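Local coordinates for carboxysome assembly protein CcmN (Synechococcus elongatus, PDB 7D6C) that helps build the beta-carboxysome, its N-terminal part binding CcmM, which itself binds RuBisCO, and its C-terminal peptide binding the shell protein CcmK2, at residues S15-I26 and I32-A40; A49-I60 and I69-L80. One frame throughout, in Å; residues are numbered along the deposited sequence.

Contact 1: residues S15-I26 and I32-A40; sequences SDRYFASGEVTI and IAPGVLLIA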
loop_
_atom_site.group_PDB
_atom_site.type_symbol
_atom_site.label_atom_id
_atom_site.label_comp_id
_atom_site.label_asym_id
_atom_site.label_seq_id
_atom_site.Cartn_x
_atom_site.Cartn_y
_atom_site.Cartn_z
ATOM N N SER F 15 4.903 4.284 14.236
ATOM C CA SER F 15 4.359 5.225 15.201
ATOM C C SER F 15 2.874 4.956 15.363
ATOM O O SER F 15 2.303 4.069 14.726
ATOM C CB SER F 15 4.600 6.669 14.759
ATOM O OG SER F 15 4.058 6.911 13.464
ATOM N N ASP F 16 2.245 5.734 16.234
ATOM C CA ASP F 16 0.798 5.873 16.226
ATOM C C ASP F 16 0.371 7.147 15.524
ATOM O O ASP F 16 -0.704 7.682 15.807
ATOM C CB ASP F 16 0.255 5.846 17.649
ATOM C CG ASP F 16 0.644 7.074 18.443
ATOM O OD1 ASP F 16 1.513 7.865 17.987
ATOM O OD2 ASP F 16 0.080 7.227 19.547
ATOM N N ARG F 17 1.212 7.669 14.645
ATOM C CA ARG F 17 0.905 8.915 13.986
ATOM C C ARG F 17 1.121 8.802 12.488
ATOM O O ARG F 17 1.970 8.042 12.011
ATOM C CB ARG F 17 1.712 10.076 14.573
ATOM C CG ARG F 17 3.161 9.995 14.479
ATOM C CD ARG F 17 3.720 10.799 15.624
ATOM N NE ARG F 17 3.383 10.180 16.903
ATOM C CZ ARG F 17 4.019 10.429 18.052
ATOM N NH1 ARG F 17 5.034 11.291 18.084
ATOM N NH2 ARG F 17 3.620 9.831 19.178
ATOM N N TYR F 18 0.286 9.543 11.762
ATOM C CA TYR F 18 0.424 9.796 10.343
ATOM C C TYR F 18 1.221 11.068 10.119
ATOM O O TYR F 18 1.536 11.813 11.048
ATOM C CB TYR F 18 -0.936 9.912 9.677
ATOM C CG TYR F 18 -1.820 11.057 10.143
ATOM C CD1 TYR F 18 -2.651 10.907 11.250
ATOM C CD2 TYR F 18 -1.866 12.267 9.437
ATOM C CE1 TYR F 18 -3.484 11.931 11.657
ATOM C CE2 TYR F 18 -2.693 13.285 9.830
ATOM C CZ TYR F 18 -3.502 13.113 10.945
ATOM O OH TYR F 18 -4.334 14.130 11.361
ATOM N N PHE F 19 1.533 11.315 8.856
ATOM C CA PHE F 19 2.480 12.353 8.483
ATOM C C PHE F 19 1.934 13.124 7.303
ATOM O O PHE F 19 1.642 12.538 6.254
ATOM C CB PHE F 19 3.828 11.740 8.124
ATOM C CG PHE F 19 4.736 12.661 7.354
ATOM C CD1 PHE F 19 4.638 12.783 5.964
ATOM C CD2 PHE F 19 5.726 13.352 8.010
ATOM C CE1 PHE F 19 5.492 13.604 5.248
ATOM C CE2 PHE F 19 6.583 14.147 7.309
ATOM C CZ PHE F 19 6.465 14.286 5.920
ATOM N N ALA F 20 1.838 14.434 7.454
ATOM C CA ALA F 20 1.453 15.295 6.353
ATOM C C ALA F 20 2.647 16.132 5.917
ATOM O O ALA F 20 3.489 16.533 6.734
ATOM C CB ALA F 20 0.280 16.185 6.742
ATOM N N SER F 21 2.731 16.373 4.624
ATOM C CA SER F 21 3.693 17.319 4.096
ATOM C C SER F 21 3.014 17.992 2.926
ATOM O O SER F 21 2.625 17.313 1.965
ATOM C CB SER F 21 4.981 16.638 3.653
ATOM O OG SER F 21 5.998 17.595 3.459
ATOM N N GLY F 22 2.855 19.313 3.027
ATOM C CA GLY F 22 2.290 20.108 1.963
ATOM C C GLY F 22 1.188 20.982 2.509
ATOM O O GLY F 22 1.231 21.388 3.679
ATOM N N GLU F 23 0.189 21.270 1.684
ATOM C CA GLU F 23 -0.937 22.091 2.101
ATOM C C GLU F 23 -2.152 21.194 2.317
ATOM O O GLU F 23 -2.811 20.745 1.366
ATOM C CB GLU F 23 -1.196 23.192 1.084
ATOM C CG GLU F 23 -2.359 24.074 1.434
ATOM C CD GLU F 23 -2.179 25.460 0.861
ATOM O OE1 GLU F 23 -3.174 26.024 0.328
ATOM O OE2 GLU F 23 -1.026 25.961 0.935
ATOM N N VAL F 24 -2.441 20.946 3.580
ATOM C CA VAL F 24 -3.563 20.093 3.964
ATOM C C VAL F 24 -4.392 20.867 4.985
ATOM O O VAL F 24 -3.867 21.601 5.808
ATOM C CB VAL F 24 -3.083 18.750 4.558
ATOM C CG1 VAL F 24 -4.244 17.808 4.778
ATOM C CG2 VAL F 24 -2.079 18.111 3.656
ATOM N N THR F 25 -5.678 20.689 4.963
ATOM C CA THR F 25 -6.550 21.510 5.754
ATOM C C THR F 25 -7.476 20.604 6.557
ATOM O O THR F 25 -8.603 20.565 6.082
ATOM C CB THR F 25 -7.374 22.482 4.920
ATOM O OG1 THR F 25 -8.415 21.780 4.183
ATOM C CG2 THR F 25 -6.609 23.105 3.714
ATOM N N ILE F 26 -7.270 19.885 7.781
ATOM C CA ILE F 26 -8.075 18.656 8.187
ATOM C C ILE F 26 -9.371 18.898 8.990
ATOM O O ILE F 26 -9.471 19.788 9.807
ATOM C CB ILE F 26 -7.155 17.640 8.873
ATOM C CG1 ILE F 26 -5.992 17.217 7.993
ATOM C CG2 ILE F 26 -7.875 16.352 9.259
ATOM C CD1 ILE F 26 -4.921 16.165 8.701
ATOM N N ILE F 32 -7.787 9.257 10.803
ATOM C CA ILE F 32 -6.658 8.857 9.965
ATOM C C ILE F 32 -5.833 7.833 10.722
ATOM O O ILE F 32 -5.317 8.131 11.809
ATOM C CB ILE F 32 -5.773 10.047 9.565
ATOM C CG1 ILE F 32 -6.568 11.067 8.741
ATOM C CG2 ILE F 32 -4.545 9.536 8.799
ATOM C CD1 ILE F 32 -5.954 12.454 8.741
ATOM N N ALA F 33 -5.668 6.647 10.132
ATOM C CA ALA F 33 -4.875 5.604 10.773
ATOM C C ALA F 33 -3.402 5.998 10.827
ATOM O O ALA F 33 -2.925 6.793 10.006
ATOM C CB ALA F 33 -5.020 4.286 10.029
ATOM N N PRO F 34 -2.654 5.453 11.781
ATOM C CA PRO F 34 -1.222 5.776 11.872
ATOM C C PRO F 34 -0.444 5.290 10.653
ATOM O O PRO F 34 -0.726 4.229 10.084
ATOM C CB PRO F 34 -0.779 5.047 13.143
ATOM C CG PRO F 34 -2.014 4.937 13.945
ATOM C CD PRO F 34 -3.122 4.711 12.960
ATOM N N GLY F 35 0.546 6.081 10.251
ATOM C CA GLY F 35 1.348 5.696 9.120
ATOM C C GLY F 35 0.765 6.063 7.782
ATOM O O GLY F 35 1.367 5.739 6.743
ATOM N N VAL F 36 -0.383 6.737 7.761
ATOM C CA VAL F 36 -0.860 7.276 6.497
ATOM C C VAL F 36 -0.028 8.497 6.103
ATOM O O VAL F 36 0.448 9.265 6.951
ATOM C CB VAL F 36 -2.357 7.586 6.591
ATOM C CG1 VAL F 36 -2.800 8.434 5.412
ATOM C CG2 VAL F 36 -3.122 6.279 6.640
ATOM N N LEU F 37 0.198 8.649 4.805
ATOM C CA LEU F 37 1.113 9.646 4.277
ATOM C C LEU F 37 0.326 10.567 3.368
ATOM O O LEU F 37 -0.039 10.165 2.254
ATOM C CB LEU F 37 2.254 8.975 3.524
ATOM C CG LEU F 37 3.019 7.993 4.400
ATOM C CD1 LEU F 37 4.008 7.185 3.578
ATOM C CD2 LEU F 37 3.703 8.813 5.475
ATOM N N LEU F 38 0.060 11.795 3.848
ATOM C CA LEU F 38 -0.571 12.849 3.045
ATOM C C LEU F 38 0.510 13.792 2.526
ATOM O O LEU F 38 1.077 14.578 3.295
ATOM C CB LEU F 38 -1.596 13.617 3.866
ATOM C CG LEU F 38 -2.527 12.706 4.652
ATOM C CD1 LEU F 38 -3.618 13.499 5.334
ATOM C CD2 LEU F 38 -3.129 11.692 3.723
ATOM N N ILE F 39 0.792 13.716 1.229
ATOM C CA ILE F 39 1.836 14.511 0.595
ATOM C C ILE F 39 1.189 15.378 -0.473
ATOM O O ILE F 39 0.413 14.878 -1.299
ATOM C CB ILE F 39 2.936 13.615 -0.003
ATOM C CG1 ILE F 39 3.622 12.846 1.113
ATOM C CG2 ILE F 39 3.982 14.424 -0.749
ATOM C CD1 ILE F 39 2.960 11.566 1.400
ATOM N N ALA F 40 1.486 16.677 -0.442
ATOM C CA ALA F 40 0.992 17.607 -1.456
ATOM C C ALA F 40 2.160 18.459 -1.940
ATOM O O ALA F 40 2.824 19.123 -1.135
ATOM C CB ALA F 40 -0.152 18.476 -0.917
#

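Contact 2: residues A49-I60 and I69-L80; sequences ASGVCIGLGSVI and IQAGALLAAGVL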
loop_
_atom_site.group_PDB
_atom_site.type_symbol
_atom_site.label_atom_id
_atom_site.label_comp_id
_atom_site.label_asym_id
_atom_site.label_seq_id
_atom_site.Cartn_x
_atom_site.Cartn_y
_atom_site.Cartn_z
ATOM N N ALA F 49 -12.957 15.753 3.678
ATOM C CA ALA F 49 -14.171 16.330 4.242
ATOM C C ALA F 49 -14.574 15.627 5.547
ATOM O O ALA F 49 -13.758 14.978 6.209
ATOM C CB ALA F 49 -15.292 16.292 3.196
ATOM N N SER F 50 -15.855 15.723 5.905
ATOM C CA SER F 50 -16.348 15.386 7.232
ATOM C C SER F 50 -16.649 13.900 7.305
ATOM O O SER F 50 -17.288 13.343 6.409
ATOM C CB SER F 50 -17.632 16.161 7.521
ATOM O OG SER F 50 -17.413 17.566 7.420
ATOM N N GLY F 51 -16.204 13.259 8.381
ATOM C CA GLY F 51 -16.566 11.876 8.615
ATOM C C GLY F 51 -15.758 10.857 7.850
ATOM O O GLY F 51 -16.044 9.660 7.958
ATOM N N VAL F 52 -14.760 11.296 7.090
ATOM C CA VAL F 52 -13.859 10.404 6.382
ATOM C C VAL F 52 -13.006 9.566 7.324
ATOM O O VAL F 52 -12.584 10.014 8.398
ATOM C CB VAL F 52 -12.989 11.250 5.439
ATOM C CG1 VAL F 52 -11.775 10.454 4.942
ATOM C CG2 VAL F 52 -13.836 11.667 4.252
ATOM N N CYS F 53 -12.730 8.334 6.887
ATOM C CA CYS F 53 -11.779 7.428 7.518
ATOM C C CYS F 53 -10.761 6.998 6.484
ATOM O O CYS F 53 -11.135 6.630 5.367
ATOM C CB CYS F 53 -12.482 6.205 8.061
ATOM S SG CYS F 53 -13.898 6.692 8.986
ATOM N N ILE F 54 -9.487 7.024 6.858
ATOM C CA ILE F 54 -8.410 6.566 5.993
ATOM C C ILE F 54 -7.668 5.452 6.698
ATOM O O ILE F 54 -7.097 5.660 7.777
ATOM C CB ILE F 54 -7.450 7.698 5.630
ATOM C CG1 ILE F 54 -8.256 8.907 5.089
ATOM C CG2 ILE F 54 -6.336 7.144 4.700
ATOM C CD1 ILE F 54 -7.455 10.151 4.930
ATOM N N GLY F 55 -7.632 4.287 6.058
ATOM C CA GLY F 55 -7.065 3.108 6.670
ATOM C C GLY F 55 -5.546 3.044 6.638
ATOM O O GLY F 55 -4.858 3.703 5.853
ATOM N N LEU F 56 -5.048 2.204 7.539
ATOM C CA LEU F 56 -3.632 1.867 7.665
ATOM C C LEU F 56 -2.906 1.827 6.324
ATOM O O LEU F 56 -3.412 1.288 5.335
ATOM C CB LEU F 56 -3.529 0.499 8.341
ATOM C CG LEU F 56 -2.119 0.117 8.720
ATOM C CD1 LEU F 56 -1.522 1.282 9.501
ATOM C CD2 LEU F 56 -2.138 -1.169 9.530
ATOM N N GLY F 57 -1.701 2.389 6.299
ATOM C CA GLY F 57 -0.854 2.250 5.126
ATOM C C GLY F 57 -1.316 2.963 3.871
ATOM O O GLY F 57 -0.802 2.671 2.785
ATOM N N SER F 58 -2.276 3.882 3.970
ATOM C CA SER F 58 -2.714 4.578 2.770
ATOM C C SER F 58 -1.738 5.696 2.454
ATOM O O SER F 58 -0.953 6.120 3.303
ATOM C CB SER F 58 -4.132 5.119 2.936
ATOM O OG SER F 58 -5.092 4.072 2.965
ATOM N N VAL F 59 -1.739 6.130 1.202
ATOM C CA VAL F 59 -0.829 7.187 0.778
ATOM C C VAL F 59 -1.584 8.085 -0.180
ATOM O O VAL F 59 -2.044 7.628 -1.233
ATOM C CB VAL F 59 0.445 6.653 0.106
ATOM C CG1 VAL F 59 1.245 7.811 -0.537
ATOM C CG2 VAL F 59 1.298 5.880 1.115
ATOM N N ILE F 60 -1.731 9.351 0.188
ATOM C CA ILE F 60 -2.384 10.342 -0.652
ATOM C C ILE F 60 -1.311 11.306 -1.119
ATOM O O ILE F 60 -0.684 11.988 -0.295
ATOM C CB ILE F 60 -3.502 11.080 0.101
ATOM C CG1 ILE F 60 -4.360 10.086 0.892
ATOM C CG2 ILE F 60 -4.351 11.848 -0.869
ATOM C CD1 ILE F 60 -5.255 9.202 0.035
ATOM N N ILE F 69 -11.115 14.277 -0.821
ATOM C CA ILE F 69 -11.900 13.156 -0.321
ATOM C C ILE F 69 -13.141 13.772 0.298
ATOM O O ILE F 69 -13.056 14.490 1.296
ATOM C CB ILE F 69 -11.112 12.316 0.699
ATOM C CG1 ILE F 69 -9.673 12.120 0.225
ATOM C CG2 ILE F 69 -11.798 10.969 0.976
ATOM C CD1 ILE F 69 -9.585 11.627 -1.201
ATOM N N GLN F 70 -14.290 13.520 -0.307
ATOM C CA GLN F 70 -15.496 14.183 0.164
ATOM C C GLN F 70 -16.085 13.427 1.355
ATOM O O GLN F 70 -15.595 12.365 1.754
ATOM C CB GLN F 70 -16.483 14.320 -0.984
ATOM C CG GLN F 70 -15.845 15.052 -2.148
ATOM C CD GLN F 70 -16.809 15.938 -2.869
ATOM O OE1 GLN F 70 -17.769 15.447 -3.480
ATOM N NE2 GLN F 70 -16.586 17.260 -2.793
ATOM N N ALA F 71 -17.135 14.003 1.942
ATOM C CA ALA F 71 -17.584 13.567 3.259
ATOM C C ALA F 71 -18.100 12.139 3.239
ATOM O O ALA F 71 -18.781 11.716 2.296
ATOM C CB ALA F 71 -18.678 14.477 3.777
ATOM N N GLY F 72 -17.778 11.405 4.312
ATOM C CA GLY F 72 -18.218 10.047 4.504
ATOM C C GLY F 72 -17.564 9.043 3.598
ATOM O O GLY F 72 -17.869 7.844 3.707
ATOM N N ALA F 73 -16.690 9.485 2.697
ATOM C CA ALA F 73 -15.891 8.546 1.925
ATOM C C ALA F 73 -14.969 7.809 2.867
ATOM O O ALA F 73 -14.553 8.344 3.899
ATOM C CB ALA F 73 -15.073 9.250 0.844
ATOM N N LEU F 74 -14.672 6.561 2.513
ATOM C CA LEU F 74 -13.902 5.651 3.345
ATOM C C LEU F 74 -12.835 4.973 2.503
ATOM O O LEU F 74 -13.099 4.542 1.379
ATOM C CB LEU F 74 -14.805 4.592 3.960
ATOM C CG LEU F 74 -15.973 5.136 4.751
ATOM C CD1 LEU F 74 -17.021 4.074 4.851
ATOM C CD2 LEU F 74 -15.477 5.572 6.115
ATOM N N LEU F 75 -11.636 4.853 3.057
ATOM C CA LEU F 75 -10.519 4.229 2.370
ATOM C C LEU F 75 -10.032 3.077 3.230
ATOM O O LEU F 75 -9.615 3.293 4.374
ATOM C CB LEU F 75 -9.391 5.238 2.144
ATOM C CG LEU F 75 -9.369 6.162 0.924
ATOM C CD1 LEU F 75 -10.616 6.999 0.840
ATOM C CD2 LEU F 75 -8.170 7.066 1.069
ATOM N N ALA F 76 -10.087 1.858 2.689
ATOM C CA ALA F 76 -9.499 0.722 3.385
ATOM C C ALA F 76 -7.988 0.882 3.420
ATOM O O ALA F 76 -7.423 1.820 2.856
ATOM C CB ALA F 76 -9.882 -0.591 2.713
ATOM N N ALA F 77 -7.322 -0.056 4.086
ATOM C CA ALA F 77 -5.875 0.023 4.236
ATOM C C ALA F 77 -5.171 0.063 2.881
ATOM O O ALA F 77 -5.640 -0.511 1.892
ATOM C CB ALA F 77 -5.367 -1.170 5.045
ATOM N N GLY F 78 -4.040 0.769 2.838
ATOM C CA GLY F 78 -3.181 0.776 1.660
ATOM C C GLY F 78 -3.770 1.333 0.373
ATOM O O GLY F 78 -3.272 1.025 -0.712
ATOM N N VAL F 79 -4.823 2.142 0.452
ATOM C CA VAL F 79 -5.285 2.854 -0.730
ATOM C C VAL F 79 -4.238 3.884 -1.145
ATOM O O VAL F 79 -3.598 4.531 -0.299
ATOM C CB VAL F 79 -6.648 3.498 -0.436
ATOM C CG1 VAL F 79 -7.131 4.356 -1.619
ATOM C CG2 VAL F 79 -7.629 2.412 -0.124
ATOM N N LEU F 80 -4.042 4.032 -2.457
ATOM C CA LEU F 80 -3.024 4.922 -3.003
ATOM C C LEU F 80 -3.654 5.882 -4.007
ATOM O O LEU F 80 -4.219 5.450 -5.019
ATOM C CB LEU F 80 -1.917 4.115 -3.664
ATOM C CG LEU F 80 -1.000 5.008 -4.462
ATOM C CD1 LEU F 80 -0.108 5.725 -3.489
ATOM C CD2 LEU F 80 -0.206 4.180 -5.434
#

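Contact 1: residues S15-I26 and I32-A40
Tyr-18 lays one face of its ring on Ile-32, the two side chains crossing at about a right angle. Ile-32 CG2 lies over that face, 3.6 Å from the centroid of the Tyr-18 ring and displaced toward its CG and CD1. The delta methyl serves the far end, with Ile-32 CD1 3.4 Å from Tyr-18 CZ. The ring swings this way because Tyr-18 CG stands between its own backbone N and carbonyl carbon (chi1 63°). Ile-26 also reaches Ile-32, tip to tip, with Ile-26 CD1 3.9 Å from Ile-32 CD1. These residues sit at the N-terminal end of a left-handed parallel beta-helix, where strand 19-21 is an edge strand of its sheet within the chain and pairs in parallel with strand 37-40. Four backbone bonds join the strands, alternating from Phe-19 N to Val-36 O through to Ala-40 N to Ser-21 O. On the face with Ala-20, Leu-38 points into the coil, its CD1 near Val-24 and Ile-26 and its side chain also touching Ile-46, Ile-48 and Ile-60. On the reverse face Phe-19 CB meets Leu-37 CD2 at 3.9 Å, and the Phe-19 ring packs on the chain of another protein. Before the strand, Pro-34, in the type II turn from Ala-33 to Val-36, lays its CB against Asp-16 C. Arg-17 O takes two donors: Ser-15 OG, 2.8 Å away and on a lone pair, and Gly-35 N, which comes from above the carbonyl plane. Alongside, Arg-17 grips Asp-16 OD1 side-on with NE and NH2, the oxygen lying in the guanidinium plane.

Contact 2: residues A49-I60 and I69-L80
Ala-49 N donates to Ile-69 O at 2.7 Å, and the Ala-49 methyl rests against Ala-71. One corner follows, with type II turns stacked one above the other: Ser-50 O accepts from Gly-72 N, and Val-52 brings its CG2 to 3.9 Å from Ile-69 CG2, the two side chains crossing at about a right angle. Next come the paired strands, where Cys-53 SG touches Leu-74 CD2 and Cys-53 O accepts from Leu-75 N. Ile-54 and Leu-75 lie side by side, pointing the same way into the coil. Gly-55 and Leu-56 begin the second corner, and Leu-56 O takes Gly-78 N nearly head-on. Ser-58 OG, turned beside its own backbone N (chi1 -70°), donates to Gly-55 O at 2.9 Å and weakly accepts Val-79 N at 3.2 Å. An alanine here removes the hydroxyl, which would probably leave Val-79 N without this weak acceptor and Gly-55 O without its side-chain donor, so that the turn is held less firmly to its neighbour. Val-59 runs alongside Leu-80, and its N bonds Val-79 O. Ile-60 CD1 meets Leu-75 CD2 tip to tip at 3.8 Å. These are two successive coils of the left-handed beta-helix: strand 53-54 lies between 31-32 and 74-75, while Ile-54, Ile-60 and Ile-69 also pack inward on strand 45-48.

In the fold
Contact 1 closes the N-terminal end of the beta-helix and is only partly buried, whereas contact 2 lies in its middle, its centre about 5 Å from that of the chain, and is mostly buried. The centres of the two contacts are about 11 Å apart. They share a sheet: strand 37-40 of contact 1 is next to strand 59-63 of contact 2, with probable hydrogen bonds from Ile-39 N to Ile-60 O and from Ile-60 N to Leu-37 O. Contact 1 adds an aromatic CH-pi contact and a salt bridge local to segment 15-26; the middle coils rely on small and aliphatic residues and glycine-bearing turns. Both contacts face the second subunit and the other protein's chain, probably CcmM.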